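Local coordinates for protein histidinol dehydrogenase (Elizabethkingia anophelis NUHP1, PDB 6AN0) that probably catalyses the two successive NAD-dependent oxidations that convert L-histidinol through L-histidinaldehyde to L-histidine, the last step of histidine biosynthesis, using a zinc ion, at residues A328-I333 against H371-N376. Residues are numbered along the deposited sequence; the frame is centred on the assembly and turned at random.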
ATOM      1  N   ALA A 328     -16.591  -0.073  10.002  1.00 23.10           N
ATOM      2  CA  ALA A 328     -15.733  -0.264   8.827  1.00 24.02           C
ATOM      3  C   ALA A 328     -15.684  -1.738   8.435  1.00 21.18           C
ATOM      4  O   ALA A 328     -14.637  -2.390   8.576  1.00 21.70           O
ATOM      5  CB  ALA A 328     -14.328   0.285   9.087  1.00 21.59           C
ATOM      6  N   PRO A 329     -16.787  -2.287   7.923  1.00 18.06           N
ATOM      7  CA  PRO A 329     -16.876  -3.735   7.702  1.00 17.49           C
ATOM      8  C   PRO A 329     -16.102  -4.206   6.474  1.00 21.69           C
ATOM      9  O   PRO A 329     -15.968  -3.500   5.470  1.00 23.33           O
ATOM     10  CB  PRO A 329     -18.381  -3.966   7.503  1.00 16.64           C
ATOM     11  CG  PRO A 329     -18.866  -2.649   6.874  1.00 17.36           C
ATOM     12  CD  PRO A 329     -18.035  -1.580   7.571  1.00 17.68           C
ATOM     13  N   GLU A 330     -15.595  -5.439   6.560  1.00 18.03           N
ATOM     14  CA  GLU A 330     -15.006  -6.068   5.377  1.00 17.11           C
ATOM     15  C   GLU A 330     -16.028  -6.158   4.237  1.00 18.32           C
ATOM     16  O   GLU A 330     -15.737  -5.793   3.092  1.00 17.88           O
ATOM     17  CB  GLU A 330     -14.482  -7.461   5.729  1.00 21.87           C
ATOM     18  CG  GLU A 330     -13.843  -8.171   4.550  1.00 22.98           C
ATOM     19  CD  GLU A 330     -13.682  -9.662   4.766  1.00 32.11           C
ATOM     20  OE1 GLU A 330     -14.343 -10.212   5.666  1.00 29.73           O
ATOM     21  OE2 GLU A 330     -12.916 -10.287   4.006  1.00 27.30           O
ATOM     22  N   HIS A 331     -17.232  -6.651   4.536  1.00 18.76           N
ATOM     23  CA  HIS A 331     -18.331  -6.703   3.575  1.00 18.09           C
ATOM     24  C   HIS A 331     -19.523  -5.940   4.126  1.00 18.07           C
ATOM     25  O   HIS A 331     -19.869  -6.089   5.306  1.00 17.05           O
ATOM     26  CB  HIS A 331     -18.801  -8.134   3.303  1.00 22.09           C
ATOM     27  CG  HIS A 331     -17.723  -9.070   2.875  1.00 22.30           C
ATOM     28  ND1 HIS A 331     -17.050  -9.881   3.766  1.00 24.77           N
ATOM     29  CD2 HIS A 331     -17.233  -9.363   1.648  1.00 25.18           C
ATOM     30  CE1 HIS A 331     -16.179 -10.623   3.104  1.00 25.71           C
ATOM     31  NE2 HIS A 331     -16.268 -10.326   1.819  1.00 27.67           N
ATOM     32  N   LEU A 332     -20.175  -5.157   3.270  1.00 17.87           N
ATOM     33  CA  LEU A 332     -21.376  -4.410   3.641  1.00 16.75           C
ATOM     34  C   LEU A 332     -22.498  -4.817   2.698  1.00 18.47           C
ATOM     35  O   LEU A 332     -22.350  -4.691   1.483  1.00 19.27           O
ATOM     36  CB  LEU A 332     -21.120  -2.905   3.540  1.00 16.10           C
ATOM     37  CG  LEU A 332     -22.341  -1.996   3.691  1.00 18.54           C
ATOM     38  CD1 LEU A 332     -22.979  -2.223   5.071  1.00 18.28           C
ATOM     39  CD2 LEU A 332     -21.943  -0.533   3.519  1.00 16.93           C
ATOM     40  N   ILE A 333     -23.621  -5.284   3.241  1.00 18.04           N
ATOM     41  CA  ILE A 333     -24.794  -5.590   2.422  1.00 18.64           C
ATOM     42  C   ILE A 333     -25.876  -4.557   2.718  1.00 21.83           C
ATOM     43  O   ILE A 333     -26.338  -4.434   3.860  1.00 19.24           O
ATOM     44  CB  ILE A 333     -25.312  -7.017   2.665  1.00 20.87           C
ATOM     45  CG1 ILE A 333     -24.198  -8.047   2.399  1.00 20.46           C
ATOM     46  CG2 ILE A 333     -26.538  -7.295   1.778  1.00 22.28           C
ATOM     47  CD1 ILE A 333     -24.629  -9.512   2.567  1.00 23.78           C
ATOM     48  N   HIS A 371     -12.351 -10.760  -3.653  1.00 22.42           N
ATOM     49  CA  HIS A 371     -12.777 -11.122  -2.305  1.00 20.52           C
ATOM     50  C   HIS A 371     -11.660 -11.023  -1.274  1.00 18.12           C
ATOM     51  O   HIS A 371     -11.896 -11.318  -0.090  1.00 22.38           O
ATOM     52  CB  HIS A 371     -13.443 -12.521  -2.295  1.00 21.15           C
ATOM     53  CG  HIS A 371     -12.508 -13.701  -2.341  1.00 24.46           C
ATOM     54  ND1 HIS A 371     -12.922 -14.934  -2.806  1.00 27.01           N
ATOM     55  CD2 HIS A 371     -11.227 -13.871  -1.929  1.00 29.39           C
ATOM     56  CE1 HIS A 371     -11.931 -15.803  -2.698  1.00 28.81           C
ATOM     57  NE2 HIS A 371     -10.891 -15.183  -2.169  1.00 30.34           N
ATOM     58  N   THR A 372     -10.448 -10.630  -1.686  1.00 21.82           N
ATOM     59  CA  THR A 372      -9.319 -10.475  -0.755  1.00 19.36           C
ATOM     60  C   THR A 372      -9.375  -9.047  -0.217  1.00 21.50           C
ATOM     61  O   THR A 372      -8.904  -8.101  -0.861  1.00 23.98           O
ATOM     62  CB  THR A 372      -7.995 -10.788  -1.442  1.00 20.84           C
ATOM     63  OG1 THR A 372      -8.080 -12.086  -2.041  1.00 24.44           O
ATOM     64  CG2 THR A 372      -6.865 -10.847  -0.416  1.00 23.33           C
ATOM     65  N   LEU A 373      -9.959  -8.894   0.970  1.00 20.24           N
ATOM     66  CA  LEU A 373     -10.474  -7.626   1.467  1.00 20.12           C
ATOM     67  C   LEU A 373     -10.007  -7.340   2.887  1.00 20.23           C
ATOM     68  O   LEU A 373      -9.766  -8.265   3.666  1.00 20.94           O
ATOM     69  CB  LEU A 373     -12.004  -7.633   1.447  1.00 18.05           C
ATOM     70  CG  LEU A 373     -12.660  -7.718   0.076  1.00 20.10           C
ATOM     71  CD1 LEU A 373     -14.114  -8.166   0.227  1.00 21.98           C
ATOM     72  CD2 LEU A 373     -12.599  -6.346  -0.578  1.00 20.74           C
ATOM     73  N   PRO A 374      -9.909  -6.060   3.256  1.00 18.44           N
ATOM     74  CA  PRO A 374      -9.430  -5.688   4.601  1.00 19.98           C
ATOM     75  C   PRO A 374     -10.500  -5.921   5.658  1.00 19.00           C
ATOM     76  O   PRO A 374     -11.648  -5.483   5.521  1.00 26.08           O
ATOM     77  CB  PRO A 374      -9.113  -4.194   4.464  1.00 20.39           C
ATOM     78  CG  PRO A 374     -10.055  -3.731   3.400  1.00 20.02           C
ATOM     79  CD  PRO A 374     -10.128  -4.875   2.401  1.00 18.39           C
ATOM     80  N   THR A 375     -10.109  -6.584   6.717  1.00 21.02           N
ATOM     81  CA  THR A 375     -11.008  -6.994   7.784  1.00 22.47           C
ATOM     82  C   THR A 375     -10.571  -6.344   9.102  1.00 24.13           C
ATOM     83  O   THR A 375      -9.551  -5.650   9.171  1.00 25.52           O
ATOM     84  CB  THR A 375     -11.009  -8.519   7.864  1.00 29.45           C
ATOM     85  OG1 THR A 375     -12.210  -8.967   8.506  1.00 48.42           O
ATOM     86  CG2 THR A 375      -9.787  -8.950   8.635  1.00 23.78           C
ATOM     87  N   ASN A 376     -11.368  -6.551  10.155  1.00 21.45           N
ATOM     88  CA  ASN A 376     -11.020  -6.123  11.513  1.00 24.61           C
ATOM     89  C   ASN A 376     -10.841  -4.608  11.601  1.00 29.68           C
ATOM     90  O   ASN A 376     -10.088  -4.106  12.443  1.00 30.83           O
ATOM     91  CB  ASN A 376      -9.761  -6.842  12.010  1.00 26.26           C
ATOM     92  CG  ASN A 376      -9.625  -6.819  13.522  1.00 45.01           C
ATOM     93  OD1 ASN A 376     -10.607  -6.673  14.249  1.00 53.10           O
ATOM     94  ND2 ASN A 376      -8.394  -6.956  14.001  1.00 54.97           N
TER
HETATM   95  O   HOH W   1     -12.421  -3.883   7.848  1.00 19.42           O
HETATM   96  O   HOH W   2     -14.124 -12.174   1.242  1.00 46.62           O
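Glu-330 lies across the side chain of Leu-373 at about a right angle, where strand 331-335 of a six-stranded parallel sheet begins beside the loop that follows helix 360-365. The loop thus packs on Glu-330 and His-331, the two residues predicted to act as proton acceptors, at the start of this strand. With CG of Glu-330 anti to the backbone N (chi1 -179°), that atom comes 3.6 Å from CB of Leu-373. The methylenes of a glutamate suit such a place: they pack against a neighbour while the extended chain carries the carboxylate on to Ser-241, predicted to bind substrate. OE1 of Glu-330 stands 3.8 Å from OG1 of Thr-375, too far for a hydrogen bond; the threonine hydroxyl is spent on the carbonyl of Pro-240. Pro-374 O lies 3.4 Å from CA of Glu-330 in a CA-H...O contact, and a water donates to it and to Ala-328 O. The apolar branch CD1 of Leu-373 sits 3.4 Å from NE2 of His-331, near CD2 too, and makes no competing polar bond. ND1 of His-331 bonds to the carbonyl of Glu-242; this and a bond at NE2 together help fix the ring's rotation, NE2 meeting, in the ring plane, a water 2.9 Å away that donates to His-371 O.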